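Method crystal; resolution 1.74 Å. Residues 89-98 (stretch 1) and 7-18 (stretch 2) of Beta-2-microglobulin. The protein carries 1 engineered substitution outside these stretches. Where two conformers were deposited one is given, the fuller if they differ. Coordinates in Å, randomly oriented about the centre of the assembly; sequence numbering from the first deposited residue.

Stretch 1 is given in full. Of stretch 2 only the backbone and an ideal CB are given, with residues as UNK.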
# COMPACT_ATOMS: atom_id res chain seq x y z
N ASN B 89 -13.56 17.94 0.16
CA ASN B 89 -14.41 17.10 -0.67
C ASN B 89 -13.91 17.17 -2.11
O ASN B 89 -14.16 18.15 -2.80
CB ASN B 89 -15.88 17.56 -0.56
CG ASN B 89 -16.83 16.75 -1.43
OD1 ASN B 89 -16.44 15.79 -2.09
ND2 ASN B 89 -18.10 17.14 -1.42
N LYS B 90 -13.19 16.14 -2.54
CA LYS B 90 -12.63 16.14 -3.89
C LYS B 90 -13.24 15.04 -4.76
O LYS B 90 -13.54 13.95 -4.27
CB LYS B 90 -11.10 16.00 -3.85
CG LYS B 90 -10.41 17.01 -2.95
CD LYS B 90 -9.03 17.37 -3.47
CE LYS B 90 -8.27 18.27 -2.50
NZ LYS B 90 -9.03 19.48 -2.05
N THR B 91 -13.43 15.35 -6.04
CA THR B 91 -13.90 14.36 -7.01
C THR B 91 -12.95 14.34 -8.19
O THR B 91 -12.71 15.37 -8.82
CB THR B 91 -15.34 14.68 -7.47
OG1 THR B 91 -16.22 14.62 -6.35
CG2 THR B 91 -15.81 13.68 -8.53
N ILE B 92 -12.40 13.16 -8.48
CA ILE B 92 -11.48 12.99 -9.61
C ILE B 92 -12.14 12.10 -10.66
O ILE B 92 -12.51 10.96 -10.36
CB ILE B 92 -10.13 12.41 -9.14
CG1 ILE B 92 -9.54 13.22 -7.98
CG2 ILE B 92 -9.13 12.31 -10.29
CD1 ILE B 92 -9.15 14.65 -8.32
N VAL B 93 -12.30 12.63 -11.87
CA VAL B 93 -12.90 11.90 -12.98
C VAL B 93 -11.88 10.94 -13.59
O VAL B 93 -10.72 11.31 -13.81
CB VAL B 93 -13.44 12.87 -14.06
CG1 VAL B 93 -13.91 12.12 -15.31
CG2 VAL B 93 -14.57 13.72 -13.50
N TRP B 94 -12.31 9.71 -13.87
CA TRP B 94 -11.48 8.72 -14.53
C TRP B 94 -11.16 9.09 -15.98
O TRP B 94 -12.06 9.35 -16.76
CB TRP B 94 -12.16 7.35 -14.48
CG TRP B 94 -11.44 6.31 -15.27
CD1 TRP B 94 -10.20 5.81 -15.02
CD2 TRP B 94 -11.92 5.63 -16.43
NE1 TRP B 94 -9.87 4.86 -15.96
CE2 TRP B 94 -10.92 4.73 -16.83
CE3 TRP B 94 -13.11 5.70 -17.17
CZ2 TRP B 94 -11.06 3.90 -17.95
CZ3 TRP B 94 -13.25 4.88 -18.28
CH2 TRP B 94 -12.23 3.98 -18.66
N GLU B 95 -9.87 9.12 -16.30
CA GLU B 95 -9.36 9.38 -17.64
C GLU B 95 -8.93 8.05 -18.25
O GLU B 95 -8.06 7.37 -17.70
CB GLU B 95 -8.17 10.33 -17.55
CG GLU B 95 -7.28 10.39 -18.79
CD GLU B 95 -7.99 10.99 -19.98
OE1 GLU B 95 -8.17 12.23 -20.01
OE2 GLU B 95 -8.38 10.22 -20.89
N SER B 96 -9.53 7.68 -19.39
CA SER B 96 -9.26 6.38 -20.01
C SER B 96 -7.90 6.27 -20.72
O SER B 96 -7.42 5.16 -20.96
CB SER B 96 -10.38 6.01 -20.99
OG SER B 96 -10.34 6.82 -22.14
N ASN B 97 -7.28 7.39 -21.06
CA ASN B 97 -6.01 7.36 -21.84
C ASN B 97 -6.20 6.76 -23.24
O ASN B 97 -5.24 6.64 -24.01
CB ASN B 97 -4.90 6.58 -21.10
CG ASN B 97 -4.53 7.20 -19.76
OD1 ASN B 97 -4.31 8.40 -19.66
ND2 ASN B 97 -4.41 6.36 -18.73
N MET B 98 -7.44 6.37 -23.55
CA MET B 98 -7.81 5.82 -24.85
C MET B 98 -8.90 6.64 -25.52
O MET B 98 -9.16 6.46 -26.70
CB MET B 98 -8.35 4.41 -24.68
CG MET B 98 -7.31 3.31 -24.68
SD MET B 98 -8.18 1.74 -24.53
CE MET B 98 -8.79 1.47 -26.19
OXT MET B 98 -9.55 7.47 -24.88
N UNK B 7 -3.31 12.04 -1.81
CA UNK B 7 -3.10 11.91 -3.24
C UNK B 7 -4.18 10.96 -3.72
O UNK B 7 -4.45 9.93 -3.08
CB UNK B 7 -1.69 11.41 -3.58
N UNK B 8 -4.83 11.31 -4.83
CA UNK B 8 -5.96 10.55 -5.36
C UNK B 8 -5.71 10.21 -6.82
O UNK B 8 -5.57 11.10 -7.66
CB UNK B 8 -7.27 11.33 -5.21
N UNK B 9 -5.65 8.92 -7.11
CA UNK B 9 -5.36 8.45 -8.46
C UNK B 9 -6.42 7.46 -8.89
O UNK B 9 -6.69 6.47 -8.19
CB UNK B 9 -3.97 7.82 -8.54
N UNK B 10 -7.02 7.75 -10.04
CA UNK B 10 -8.15 6.98 -10.56
C UNK B 10 -7.76 6.39 -11.91
O UNK B 10 -7.34 7.12 -12.82
CB UNK B 10 -9.40 7.85 -10.69
N UNK B 11 -7.88 5.07 -12.02
CA UNK B 11 -7.42 4.34 -13.19
C UNK B 11 -8.15 3.01 -13.30
O UNK B 11 -8.88 2.61 -12.39
CB UNK B 11 -5.91 4.12 -13.13
N UNK B 12 -7.96 2.33 -14.42
CA UNK B 12 -8.53 1.00 -14.61
C UNK B 12 -7.43 -0.05 -14.62
O UNK B 12 -6.28 0.24 -14.97
CB UNK B 12 -9.34 0.94 -15.91
N UNK B 13 -7.78 -1.28 -14.22
CA UNK B 13 -6.85 -2.41 -14.24
C UNK B 13 -6.27 -2.61 -15.64
O UNK B 13 -5.05 -2.64 -15.81
CB UNK B 13 -7.55 -3.69 -13.77
N UNK B 14 -7.15 -2.75 -16.63
CA UNK B 14 -6.76 -2.87 -18.03
C UNK B 14 -7.00 -1.54 -18.74
O UNK B 14 -7.70 -0.68 -18.20
CB UNK B 14 -7.53 -4.00 -18.72
N UNK B 15 -6.42 -1.36 -19.95
CA UNK B 15 -6.78 -0.22 -20.77
C UNK B 15 -8.30 -0.07 -20.85
O UNK B 15 -9.01 -1.07 -21.01
CB UNK B 15 -6.18 -0.36 -22.17
N UNK B 16 -8.78 1.16 -20.71
CA UNK B 16 -10.21 1.44 -20.64
C UNK B 16 -10.92 1.39 -21.98
O UNK B 16 -11.49 2.39 -22.42
CB UNK B 16 -10.43 2.82 -20.01
N UNK B 17 -10.88 0.23 -22.63
CA UNK B 17 -11.57 0.00 -23.90
C UNK B 17 -13.07 -0.11 -23.64
O UNK B 17 -13.49 -0.87 -22.77
CB UNK B 17 -11.05 -1.26 -24.59
N UNK B 18 -13.86 0.63 -24.41
CA UNK B 18 -15.32 0.59 -24.27
C UNK B 18 -15.90 -0.79 -24.55
O UNK B 18 -15.49 -1.47 -25.49
CB UNK B 18 -15.96 1.61 -25.21

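Positions 7 to 12 form a strand running at 30° to strand 89-93, with the axes 7.4 Å apart at closest approach. No hydrogen bond joins the two stretches directly, so the contact rests on packing, of backbone as well as side chains, and on bridging waters.

At position 7 the ideal CB has nothing of stretch 1 within 5.5 Å, so the visible atoms set no preference; the residue is Lys7.

Position 8 points its CA-to-CB bond toward stretch 1, and the ideal CB lies 4.1 Å from Ile92 CG1. The neighbourhood is aliphatic, and extended backbone angles (-127/119) favour a beta-branched residue, though leucine or methionine could also serve. The deposited residue is Ile8: its CG2 lies 3.7 Å from Ile92 CG1, and its CD1 lies 4.0 Å from Lys90 CB, where the lysine chain begins before its end leads away.

Position 9 points away, and its ideal CB has nothing of stretch 1 within 5.5 Å, so stretch 1 does not choose between polar and apolar side chains; it is Gln9.

Position 10 turns toward stretch 1 again, as strand alternation requires. Its ideal CB is 4.4 Å from Ile92 O and 4.5 Å from Trp94 CA, leaving room for a beta-branched side chain; valine or isoleucine would pack best, and threonine could be accommodated. Val10, with chi1 t, places CG2 3.8 Å from Ile92 CG2 and CG1 3.8 Å from Trp94 CB, bridging the two residues. Its carbonyl O accepts from water 1 (2.7 Å from the water O), which in turn accepts from Glu95 N (2.6 Å from the same water O).

Position 11 points away, so stretch 1 constrains the side chain little; the backbone matters more, its CA lying 3.6 Å from Trp94 CD1 at the ring edge. The residue is Tyr11, whose ring departs from the contact.

Position 12 points toward the indole, its ideal CB 4.0 Å from Trp94 NE1. A small side chain, such as serine, alanine or threonine, would fit beside the ring. Ser12 has OG 3.6 Å from Trp94 CZ2 and donates to the carbonyl O of position 14 (OG to O 2.7 Å), tying its hydroxyl to the following loop. Water 3 accepts from both Ser12 N (3.0 Å from the water O) and Trp94 NE1 (2.9 Å from it).

Positions 13 and 14 are out of reach and undetermined from here: His13 and Tyr14.

Position 15, with phi -48° and psi 136°, admits proline, and its ideal CB is 3.7 Å from Met98 SD, so an apolar residue suits. Pro15 puts CB 3.9 Å from Met98 SD.

Position 16 is the most restrictive. An ideal CB would stand 2.4 Å from Trp94 CZ2, a clash, and 3.3 Å from Ser96 CB, so only glycine fits. Gly16 brings CA to 3.7 Å from Trp94 CZ2, at the ring edge.

Position 17 leads away overall, yet its ideal CB is 3.9 Å from Met98 CE; many side chains would suit, provided the base is aliphatic, since stretch 1 touches only that part. Glu17 provides that base, while its N lies 3.6 Å from Met98 SD.

At position 18 the ideal CB has nothing of stretch 1 within 5.5 Å, so stretch 1 sets no preference there; it is Tyr18, whose CA-to-CB bond points sideways though its end comes nearer.

Stretch 2 7-18: KIQVYSHYPGEY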
# COMPACT_ATOMS: atom_id res chain seq x y z
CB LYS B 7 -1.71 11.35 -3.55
CG LYS B 7 -1.35 11.37 -5.04
CD LYS B 7 -0.17 10.46 -5.36
CE LYS B 7 1.17 11.12 -5.08
NZ LYS B 7 2.25 10.09 -5.06
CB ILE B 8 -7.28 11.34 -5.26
CG1 ILE B 8 -7.51 11.84 -3.82
CG2 ILE B 8 -8.45 10.48 -5.73
CD1 ILE B 8 -8.57 12.91 -3.70
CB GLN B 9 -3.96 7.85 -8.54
CG GLN B 9 -2.85 8.86 -8.29
CD GLN B 9 -1.47 8.24 -8.22
OE1 GLN B 9 -0.70 8.32 -9.18
NE2 GLN B 9 -1.15 7.63 -7.10
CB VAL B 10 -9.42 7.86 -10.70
CG1 VAL B 10 -10.65 7.01 -11.00
CG2 VAL B 10 -9.65 8.67 -9.44
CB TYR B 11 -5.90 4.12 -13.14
CG TYR B 11 -5.39 3.53 -11.84
CD1 TYR B 11 -5.18 4.34 -10.72
CD2 TYR B 11 -5.10 2.17 -11.73
CE1 TYR B 11 -4.71 3.81 -9.53
CE2 TYR B 11 -4.62 1.62 -10.54
CZ TYR B 11 -4.43 2.45 -9.44
OH TYR B 11 -3.96 1.94 -8.26
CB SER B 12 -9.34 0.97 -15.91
OG SER B 12 -8.58 1.54 -16.96
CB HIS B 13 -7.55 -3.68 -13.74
CG HIS B 13 -6.65 -4.88 -13.64
ND1 HIS B 13 -6.45 -5.55 -12.45
CD2 HIS B 13 -5.91 -5.52 -14.57
CE1 HIS B 13 -5.62 -6.56 -12.66
NE2 HIS B 13 -5.28 -6.57 -13.93
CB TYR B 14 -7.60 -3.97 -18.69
CG TYR B 14 -7.43 -5.35 -18.07
CD1 TYR B 14 -6.29 -6.12 -18.32
CD2 TYR B 14 -8.41 -5.88 -17.22
CE1 TYR B 14 -6.13 -7.37 -17.75
CE2 TYR B 14 -8.25 -7.14 -16.65
CZ TYR B 14 -7.12 -7.88 -16.92
OH TYR B 14 -6.95 -9.13 -16.36
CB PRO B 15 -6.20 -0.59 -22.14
CG PRO B 15 -4.98 -1.36 -21.80
CD PRO B 15 -5.36 -2.17 -20.58
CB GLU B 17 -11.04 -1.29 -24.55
CG GLU B 17 -11.73 -1.68 -25.85
CD GLU B 17 -11.37 -3.08 -26.30
OE1 GLU B 17 -12.27 -3.80 -26.77
OE2 GLU B 17 -10.18 -3.45 -26.18
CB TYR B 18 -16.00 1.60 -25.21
CG TYR B 18 -15.74 3.05 -24.89
CD1 TYR B 18 -15.70 3.50 -23.56
CD2 TYR B 18 -15.56 3.98 -25.91
CE1 TYR B 18 -15.47 4.83 -23.27
CE2 TYR B 18 -15.33 5.31 -25.62
CZ TYR B 18 -15.29 5.73 -24.31
OH TYR B 18 -15.06 7.06 -24.04
O HOH W 1 -7.92 9.15 -14.51
O HOH W 2 -6.37 6.52 -15.56
O HOH W 3 -7.22 3.99 -16.82
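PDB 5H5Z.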